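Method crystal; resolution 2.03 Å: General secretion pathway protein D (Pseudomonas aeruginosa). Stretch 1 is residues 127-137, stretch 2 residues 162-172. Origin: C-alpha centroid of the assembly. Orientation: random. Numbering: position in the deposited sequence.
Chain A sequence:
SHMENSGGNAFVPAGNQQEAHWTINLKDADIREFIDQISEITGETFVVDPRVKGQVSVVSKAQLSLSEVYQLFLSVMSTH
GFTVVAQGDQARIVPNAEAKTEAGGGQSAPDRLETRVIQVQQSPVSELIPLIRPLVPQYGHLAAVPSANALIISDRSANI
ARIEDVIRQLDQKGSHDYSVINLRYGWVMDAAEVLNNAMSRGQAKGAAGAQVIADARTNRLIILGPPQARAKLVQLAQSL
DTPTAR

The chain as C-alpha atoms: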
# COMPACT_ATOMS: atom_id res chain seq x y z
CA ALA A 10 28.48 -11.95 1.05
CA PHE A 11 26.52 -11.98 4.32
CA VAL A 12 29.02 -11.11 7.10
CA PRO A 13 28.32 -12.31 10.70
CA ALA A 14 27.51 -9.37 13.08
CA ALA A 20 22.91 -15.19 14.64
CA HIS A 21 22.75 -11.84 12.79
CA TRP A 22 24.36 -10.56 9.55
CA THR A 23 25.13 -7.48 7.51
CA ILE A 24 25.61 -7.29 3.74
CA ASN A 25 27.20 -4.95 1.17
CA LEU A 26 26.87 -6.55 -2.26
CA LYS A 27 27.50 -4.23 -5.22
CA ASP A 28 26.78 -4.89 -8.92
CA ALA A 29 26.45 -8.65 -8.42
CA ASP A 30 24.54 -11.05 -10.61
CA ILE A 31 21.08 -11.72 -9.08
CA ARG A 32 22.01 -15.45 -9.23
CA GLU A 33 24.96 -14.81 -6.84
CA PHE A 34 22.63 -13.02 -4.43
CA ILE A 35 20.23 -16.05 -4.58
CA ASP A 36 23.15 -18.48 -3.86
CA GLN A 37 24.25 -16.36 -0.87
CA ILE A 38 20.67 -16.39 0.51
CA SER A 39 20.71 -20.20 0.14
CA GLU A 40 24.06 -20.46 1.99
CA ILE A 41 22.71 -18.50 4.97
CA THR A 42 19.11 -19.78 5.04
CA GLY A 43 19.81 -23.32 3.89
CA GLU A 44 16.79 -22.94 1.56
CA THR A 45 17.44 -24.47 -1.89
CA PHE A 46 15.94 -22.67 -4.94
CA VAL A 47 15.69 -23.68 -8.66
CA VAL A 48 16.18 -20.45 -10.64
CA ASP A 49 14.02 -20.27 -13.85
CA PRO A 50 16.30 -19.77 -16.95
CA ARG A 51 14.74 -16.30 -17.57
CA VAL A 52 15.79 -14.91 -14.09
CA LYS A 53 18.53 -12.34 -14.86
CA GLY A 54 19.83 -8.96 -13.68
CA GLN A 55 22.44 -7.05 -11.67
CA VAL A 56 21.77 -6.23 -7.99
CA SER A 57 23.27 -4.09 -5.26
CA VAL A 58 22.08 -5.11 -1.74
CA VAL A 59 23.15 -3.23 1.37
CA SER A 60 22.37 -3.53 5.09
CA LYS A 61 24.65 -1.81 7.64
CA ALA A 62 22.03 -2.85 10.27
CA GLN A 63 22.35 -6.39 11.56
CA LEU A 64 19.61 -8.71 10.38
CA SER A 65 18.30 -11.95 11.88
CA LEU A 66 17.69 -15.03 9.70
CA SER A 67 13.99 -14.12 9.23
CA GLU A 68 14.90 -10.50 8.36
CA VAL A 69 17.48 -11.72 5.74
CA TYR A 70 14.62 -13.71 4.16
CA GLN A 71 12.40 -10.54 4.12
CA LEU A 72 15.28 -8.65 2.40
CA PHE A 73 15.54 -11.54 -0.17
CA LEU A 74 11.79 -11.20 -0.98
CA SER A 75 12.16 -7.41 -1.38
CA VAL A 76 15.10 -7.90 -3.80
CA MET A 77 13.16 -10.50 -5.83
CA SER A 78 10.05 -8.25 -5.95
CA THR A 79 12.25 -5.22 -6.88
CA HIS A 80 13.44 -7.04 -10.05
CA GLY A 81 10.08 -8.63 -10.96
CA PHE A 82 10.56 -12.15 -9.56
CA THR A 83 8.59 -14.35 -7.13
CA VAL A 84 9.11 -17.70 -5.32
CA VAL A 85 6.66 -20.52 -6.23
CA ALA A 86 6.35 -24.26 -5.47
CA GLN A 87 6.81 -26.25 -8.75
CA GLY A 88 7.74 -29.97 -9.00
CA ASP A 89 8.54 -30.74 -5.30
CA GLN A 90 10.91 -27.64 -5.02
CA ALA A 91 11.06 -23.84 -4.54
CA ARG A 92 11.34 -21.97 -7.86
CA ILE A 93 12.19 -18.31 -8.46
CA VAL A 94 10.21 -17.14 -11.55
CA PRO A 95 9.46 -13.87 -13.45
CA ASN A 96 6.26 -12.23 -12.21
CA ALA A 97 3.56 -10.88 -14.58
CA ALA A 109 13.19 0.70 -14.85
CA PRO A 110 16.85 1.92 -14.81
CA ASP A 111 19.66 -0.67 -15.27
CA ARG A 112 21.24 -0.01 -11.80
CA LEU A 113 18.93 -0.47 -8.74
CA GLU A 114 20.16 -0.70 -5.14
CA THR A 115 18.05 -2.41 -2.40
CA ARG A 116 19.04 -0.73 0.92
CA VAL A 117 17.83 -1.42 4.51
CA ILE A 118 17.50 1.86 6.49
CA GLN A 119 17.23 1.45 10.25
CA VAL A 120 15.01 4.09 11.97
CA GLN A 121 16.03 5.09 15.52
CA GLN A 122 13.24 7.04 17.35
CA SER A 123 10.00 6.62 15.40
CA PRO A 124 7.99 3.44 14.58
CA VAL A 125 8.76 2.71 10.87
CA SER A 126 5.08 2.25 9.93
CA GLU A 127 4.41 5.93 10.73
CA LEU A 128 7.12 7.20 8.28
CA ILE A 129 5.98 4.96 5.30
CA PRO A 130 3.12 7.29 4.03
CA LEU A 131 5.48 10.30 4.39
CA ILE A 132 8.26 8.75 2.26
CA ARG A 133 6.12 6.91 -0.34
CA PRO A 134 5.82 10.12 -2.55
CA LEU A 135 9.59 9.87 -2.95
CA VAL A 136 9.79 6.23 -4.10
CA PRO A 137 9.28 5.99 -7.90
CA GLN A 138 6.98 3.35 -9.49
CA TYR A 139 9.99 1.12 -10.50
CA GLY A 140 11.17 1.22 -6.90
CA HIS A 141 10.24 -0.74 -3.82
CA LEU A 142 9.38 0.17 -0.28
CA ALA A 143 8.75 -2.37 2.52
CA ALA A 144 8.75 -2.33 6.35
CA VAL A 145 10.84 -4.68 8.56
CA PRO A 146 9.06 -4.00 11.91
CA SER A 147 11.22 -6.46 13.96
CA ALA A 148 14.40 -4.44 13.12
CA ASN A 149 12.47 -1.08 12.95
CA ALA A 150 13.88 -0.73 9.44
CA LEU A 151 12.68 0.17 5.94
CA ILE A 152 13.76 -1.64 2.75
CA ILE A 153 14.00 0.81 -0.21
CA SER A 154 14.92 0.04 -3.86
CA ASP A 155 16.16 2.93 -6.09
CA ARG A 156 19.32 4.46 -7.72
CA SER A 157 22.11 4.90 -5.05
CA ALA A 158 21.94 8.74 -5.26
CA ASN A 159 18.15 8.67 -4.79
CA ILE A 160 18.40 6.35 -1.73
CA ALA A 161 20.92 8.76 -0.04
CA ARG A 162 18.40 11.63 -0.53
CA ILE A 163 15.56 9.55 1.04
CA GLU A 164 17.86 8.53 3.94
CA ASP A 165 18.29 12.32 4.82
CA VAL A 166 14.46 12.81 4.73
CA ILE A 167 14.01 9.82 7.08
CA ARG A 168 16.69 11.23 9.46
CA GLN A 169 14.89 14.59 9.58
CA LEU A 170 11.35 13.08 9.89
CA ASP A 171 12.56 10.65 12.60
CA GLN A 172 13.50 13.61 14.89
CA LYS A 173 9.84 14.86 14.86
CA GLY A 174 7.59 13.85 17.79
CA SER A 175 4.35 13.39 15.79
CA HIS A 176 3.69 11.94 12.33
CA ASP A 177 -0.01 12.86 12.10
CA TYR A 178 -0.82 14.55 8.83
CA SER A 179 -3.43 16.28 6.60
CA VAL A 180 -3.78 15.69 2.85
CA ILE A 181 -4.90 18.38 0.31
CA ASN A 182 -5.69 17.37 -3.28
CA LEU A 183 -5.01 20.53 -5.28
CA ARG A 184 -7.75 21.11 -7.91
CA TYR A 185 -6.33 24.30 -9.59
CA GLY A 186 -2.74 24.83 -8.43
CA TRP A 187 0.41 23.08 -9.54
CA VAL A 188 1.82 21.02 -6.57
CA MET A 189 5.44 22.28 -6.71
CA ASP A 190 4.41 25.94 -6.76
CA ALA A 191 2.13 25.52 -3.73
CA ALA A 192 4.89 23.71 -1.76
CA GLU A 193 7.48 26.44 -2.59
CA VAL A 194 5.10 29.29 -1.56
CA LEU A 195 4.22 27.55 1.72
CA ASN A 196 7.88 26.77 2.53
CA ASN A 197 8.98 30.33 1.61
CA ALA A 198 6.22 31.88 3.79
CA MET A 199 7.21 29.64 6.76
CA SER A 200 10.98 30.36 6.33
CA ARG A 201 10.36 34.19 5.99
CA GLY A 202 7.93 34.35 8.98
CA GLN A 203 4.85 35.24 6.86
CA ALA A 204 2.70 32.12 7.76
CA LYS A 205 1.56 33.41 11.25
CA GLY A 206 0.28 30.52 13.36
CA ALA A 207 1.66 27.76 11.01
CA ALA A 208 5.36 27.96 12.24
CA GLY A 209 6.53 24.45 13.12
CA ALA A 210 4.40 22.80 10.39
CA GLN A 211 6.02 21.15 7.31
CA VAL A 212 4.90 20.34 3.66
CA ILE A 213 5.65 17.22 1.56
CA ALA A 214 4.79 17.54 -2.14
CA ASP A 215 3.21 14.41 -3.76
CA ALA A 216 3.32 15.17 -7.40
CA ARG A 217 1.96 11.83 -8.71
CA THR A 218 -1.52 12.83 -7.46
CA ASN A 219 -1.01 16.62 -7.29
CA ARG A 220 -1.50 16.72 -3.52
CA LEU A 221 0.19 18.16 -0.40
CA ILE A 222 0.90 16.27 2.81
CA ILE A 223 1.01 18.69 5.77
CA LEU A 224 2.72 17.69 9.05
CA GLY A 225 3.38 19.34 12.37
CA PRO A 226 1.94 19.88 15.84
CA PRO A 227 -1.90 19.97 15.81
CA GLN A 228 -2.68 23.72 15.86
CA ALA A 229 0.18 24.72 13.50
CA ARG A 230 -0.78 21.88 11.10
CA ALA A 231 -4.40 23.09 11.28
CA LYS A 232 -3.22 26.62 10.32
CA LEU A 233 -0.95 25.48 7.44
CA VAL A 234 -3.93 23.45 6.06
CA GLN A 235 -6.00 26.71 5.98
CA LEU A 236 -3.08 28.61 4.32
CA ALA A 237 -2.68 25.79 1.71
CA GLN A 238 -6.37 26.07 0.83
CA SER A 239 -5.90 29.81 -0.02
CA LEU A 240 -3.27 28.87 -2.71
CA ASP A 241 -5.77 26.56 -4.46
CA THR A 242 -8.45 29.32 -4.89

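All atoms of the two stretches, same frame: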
# COMPACT_ATOMS: atom_id res chain seq x y z
N GLU A 127 4.86 4.55 10.78
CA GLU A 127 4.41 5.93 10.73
C GLU A 127 5.14 6.80 9.69
O GLU A 127 4.60 7.83 9.30
CB GLU A 127 4.48 6.55 12.13
CG GLU A 127 3.53 5.86 13.09
CD GLU A 127 3.62 6.29 14.54
OE1 GLU A 127 4.43 7.20 14.84
OE2 GLU A 127 2.87 5.72 15.38
N LEU A 128 6.38 6.43 9.27
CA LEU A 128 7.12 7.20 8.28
C LEU A 128 6.76 6.78 6.86
O LEU A 128 6.85 7.61 5.97
CB LEU A 128 8.64 7.08 8.50
CG LEU A 128 9.16 7.48 9.89
CD1 LEU A 128 10.64 7.25 9.99
CD2 LEU A 128 8.88 8.97 10.20
N ILE A 129 6.30 5.52 6.64
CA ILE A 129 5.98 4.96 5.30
C ILE A 129 5.09 5.90 4.43
O ILE A 129 5.47 6.20 3.29
CB ILE A 129 5.35 3.54 5.43
CG1 ILE A 129 6.34 2.47 5.99
CG2 ILE A 129 4.69 3.09 4.10
CD1 ILE A 129 7.08 1.57 5.00
N PRO A 130 3.92 6.39 4.91
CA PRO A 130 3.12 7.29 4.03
C PRO A 130 3.81 8.63 3.75
O PRO A 130 3.49 9.29 2.75
CB PRO A 130 1.78 7.44 4.76
CG PRO A 130 1.89 6.66 6.04
CD PRO A 130 3.29 6.19 6.23
N LEU A 131 4.78 9.03 4.59
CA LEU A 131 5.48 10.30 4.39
C LEU A 131 6.64 10.16 3.39
O LEU A 131 7.07 11.15 2.81
CB LEU A 131 5.98 10.82 5.72
CG LEU A 131 4.95 10.81 6.88
CD1 LEU A 131 5.56 11.38 8.12
CD2 LEU A 131 3.66 11.54 6.50
N ILE A 132 7.15 8.94 3.19
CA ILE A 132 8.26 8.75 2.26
C ILE A 132 7.80 8.12 0.95
O ILE A 132 8.53 8.22 -0.03
CB ILE A 132 9.46 7.99 2.91
CG1 ILE A 132 9.06 6.62 3.43
CG2 ILE A 132 10.09 8.85 4.04
CD1 ILE A 132 10.21 5.72 3.68
N ARG A 133 6.63 7.48 0.91
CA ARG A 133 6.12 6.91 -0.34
C ARG A 133 6.08 7.91 -1.52
O ARG A 133 6.54 7.53 -2.60
CB ARG A 133 4.77 6.20 -0.18
CG ARG A 133 4.64 5.00 -1.12
CD ARG A 133 3.30 4.31 -1.02
NE ARG A 133 3.15 3.50 0.19
CZ ARG A 133 3.67 2.29 0.39
NH1 ARG A 133 4.45 1.72 -0.54
NH2 ARG A 133 3.45 1.64 1.53
N PRO A 134 5.74 9.22 -1.37
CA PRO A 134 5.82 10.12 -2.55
C PRO A 134 7.20 10.21 -3.19
O PRO A 134 7.33 10.69 -4.32
CB PRO A 134 5.39 11.50 -2.01
CG PRO A 134 4.89 11.30 -0.67
CD PRO A 134 5.22 9.94 -0.18
N LEU A 135 8.23 9.77 -2.47
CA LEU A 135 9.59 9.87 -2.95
C LEU A 135 10.06 8.60 -3.62
O LEU A 135 11.12 8.64 -4.23
CB LEU A 135 10.51 10.19 -1.78
CG LEU A 135 10.12 11.42 -0.95
CD1 LEU A 135 10.99 11.53 0.26
CD2 LEU A 135 10.20 12.68 -1.78
N VAL A 136 9.35 7.47 -3.48
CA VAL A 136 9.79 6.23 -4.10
C VAL A 136 9.12 6.15 -5.47
O VAL A 136 7.89 6.13 -5.55
CB VAL A 136 9.48 5.00 -3.21
CG1 VAL A 136 9.93 3.71 -3.89
CG2 VAL A 136 10.15 5.17 -1.84
N PRO A 137 9.89 6.10 -6.57
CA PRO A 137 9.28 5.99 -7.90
C PRO A 137 8.61 4.64 -8.12
O PRO A 137 8.88 3.68 -7.39
CB PRO A 137 10.45 6.25 -8.86
CG PRO A 137 11.65 5.96 -8.11
CD PRO A 137 11.37 6.10 -6.66
N ARG A 162 19.31 10.49 -0.72
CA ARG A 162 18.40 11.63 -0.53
C ARG A 162 17.25 11.24 0.38
O ARG A 162 16.93 12.00 1.30
CB ARG A 162 17.88 12.16 -1.88
N ILE A 163 16.66 10.03 0.19
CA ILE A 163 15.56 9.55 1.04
C ILE A 163 16.07 9.29 2.47
O ILE A 163 15.35 9.56 3.43
CB ILE A 163 14.84 8.33 0.40
CG1 ILE A 163 14.14 8.74 -0.89
CG2 ILE A 163 13.82 7.70 1.39
CD1 ILE A 163 13.80 7.59 -1.80
N GLU A 164 17.27 8.75 2.61
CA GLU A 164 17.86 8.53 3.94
C GLU A 164 17.96 9.86 4.76
O GLU A 164 17.72 9.82 5.97
CB GLU A 164 19.20 7.79 3.82
CG GLU A 164 19.75 7.26 5.14
CD GLU A 164 20.63 6.03 5.06
OE1 GLU A 164 21.07 5.67 3.95
OE2 GLU A 164 20.88 5.42 6.13
N ASP A 165 18.27 11.02 4.12
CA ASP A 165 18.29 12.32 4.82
C ASP A 165 16.88 12.75 5.24
O ASP A 165 16.75 13.36 6.30
CB ASP A 165 18.91 13.43 3.96
N VAL A 166 15.85 12.45 4.43
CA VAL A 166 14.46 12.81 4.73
C VAL A 166 13.99 12.00 5.93
O VAL A 166 13.36 12.54 6.83
CB VAL A 166 13.54 12.61 3.49
CG1 VAL A 166 12.05 12.75 3.85
CG2 VAL A 166 13.91 13.60 2.39
N ILE A 167 14.33 10.71 5.96
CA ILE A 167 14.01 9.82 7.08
C ILE A 167 14.68 10.35 8.35
O ILE A 167 14.01 10.45 9.37
CB ILE A 167 14.38 8.34 6.79
CG1 ILE A 167 13.50 7.77 5.67
CG2 ILE A 167 14.24 7.50 8.07
CD1 ILE A 167 13.99 6.54 5.04
N ARG A 168 15.98 10.70 8.28
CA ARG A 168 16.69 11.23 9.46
C ARG A 168 16.03 12.50 10.01
O ARG A 168 15.99 12.69 11.22
CB ARG A 168 18.17 11.53 9.14
N GLN A 169 15.53 13.36 9.13
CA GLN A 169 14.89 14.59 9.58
C GLN A 169 13.49 14.29 10.14
O GLN A 169 13.13 14.83 11.18
CB GLN A 169 14.80 15.63 8.45
N LEU A 170 12.71 13.44 9.43
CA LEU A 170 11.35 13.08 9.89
C LEU A 170 11.40 12.34 11.21
O LEU A 170 10.56 12.58 12.08
CB LEU A 170 10.60 12.21 8.88
CG LEU A 170 10.13 12.85 7.62
CD1 LEU A 170 9.66 11.77 6.62
CD2 LEU A 170 9.08 13.87 7.89
N ASP A 171 12.38 11.44 11.37
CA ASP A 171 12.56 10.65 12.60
C ASP A 171 12.78 11.49 13.88
O ASP A 171 12.48 11.00 14.98
CB ASP A 171 13.74 9.67 12.44
CG ASP A 171 13.80 8.64 13.53
OD1 ASP A 171 12.75 8.08 13.86
OD2 ASP A 171 14.91 8.42 14.07
N GLN A 172 13.29 12.72 13.74
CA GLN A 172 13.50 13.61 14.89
C GLN A 172 12.20 14.26 15.36
O GLN A 172 12.16 14.78 16.47
CB GLN A 172 14.55 14.71 14.57

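The first stretch packs through a helix that is kinked, the amides of Pro130 and Leu131 lacking the bond to the turn before, and that then tightens into a 3-10 segment. No hydrogen bond or salt bridge joins the two stretches; they are held together mainly by aliphatic side chains. Pro130 has no amide hydrogen to give to the preceding turn, and Leu131 N bonds instead to Leu128 O at 2.9 Å. Beyond Ile132, the 3-10 segment 133-135 carries Leu135 on toward the partner helix. That helix, 162-171, is regular, and the two axes run at 132°, 11.0 Å apart at their closest, a spacing that side chains must fill.

The chains therefore meet in opposing order, Leu128 beside Leu170 and Leu135 beside Ile163. At the first end, Leu128 (m, t) places CD2 3.9 Å from Leu170 CB and CD1 4.1 Å from Ile167 CG2. Leu170 extends its own CD1 to Leu131 CB and to Ile132 CG2, both at 3.9 Å. Ile132, with chi1 in p, is central: its CG2 also lies 3.9 Å from Ile167 CG1 and 4.4 Å from Val166 CG1, so this one methyl meets Val166, Ile167 and Leu170. Ile167 leaves its backbone sideways, yet its end comes nearer the first stretch.

At the other end, Leu135 CD1 approaches Val166 CG1 at 3.9 Å, while Ile163 CD1 reaches Leu135 O at 3.8 Å, a van der Waals contact with the backbone.

Together the stretches bury 458 Å², both sides summed. Ile163, Val166, Ile167 and Leu170 follow the helical repeat and line one face with branched apolar groups, which suit a surface made largely of apolar side chains, with no hydrogen bond across it. Glu127 and Glu164 lie out of reach of the opposite stretch. Asp171 is buried, its OD1 4.5 Å from Leu128 CD1, and its carboxylate is hydrogen-bonded elsewhere in the structure.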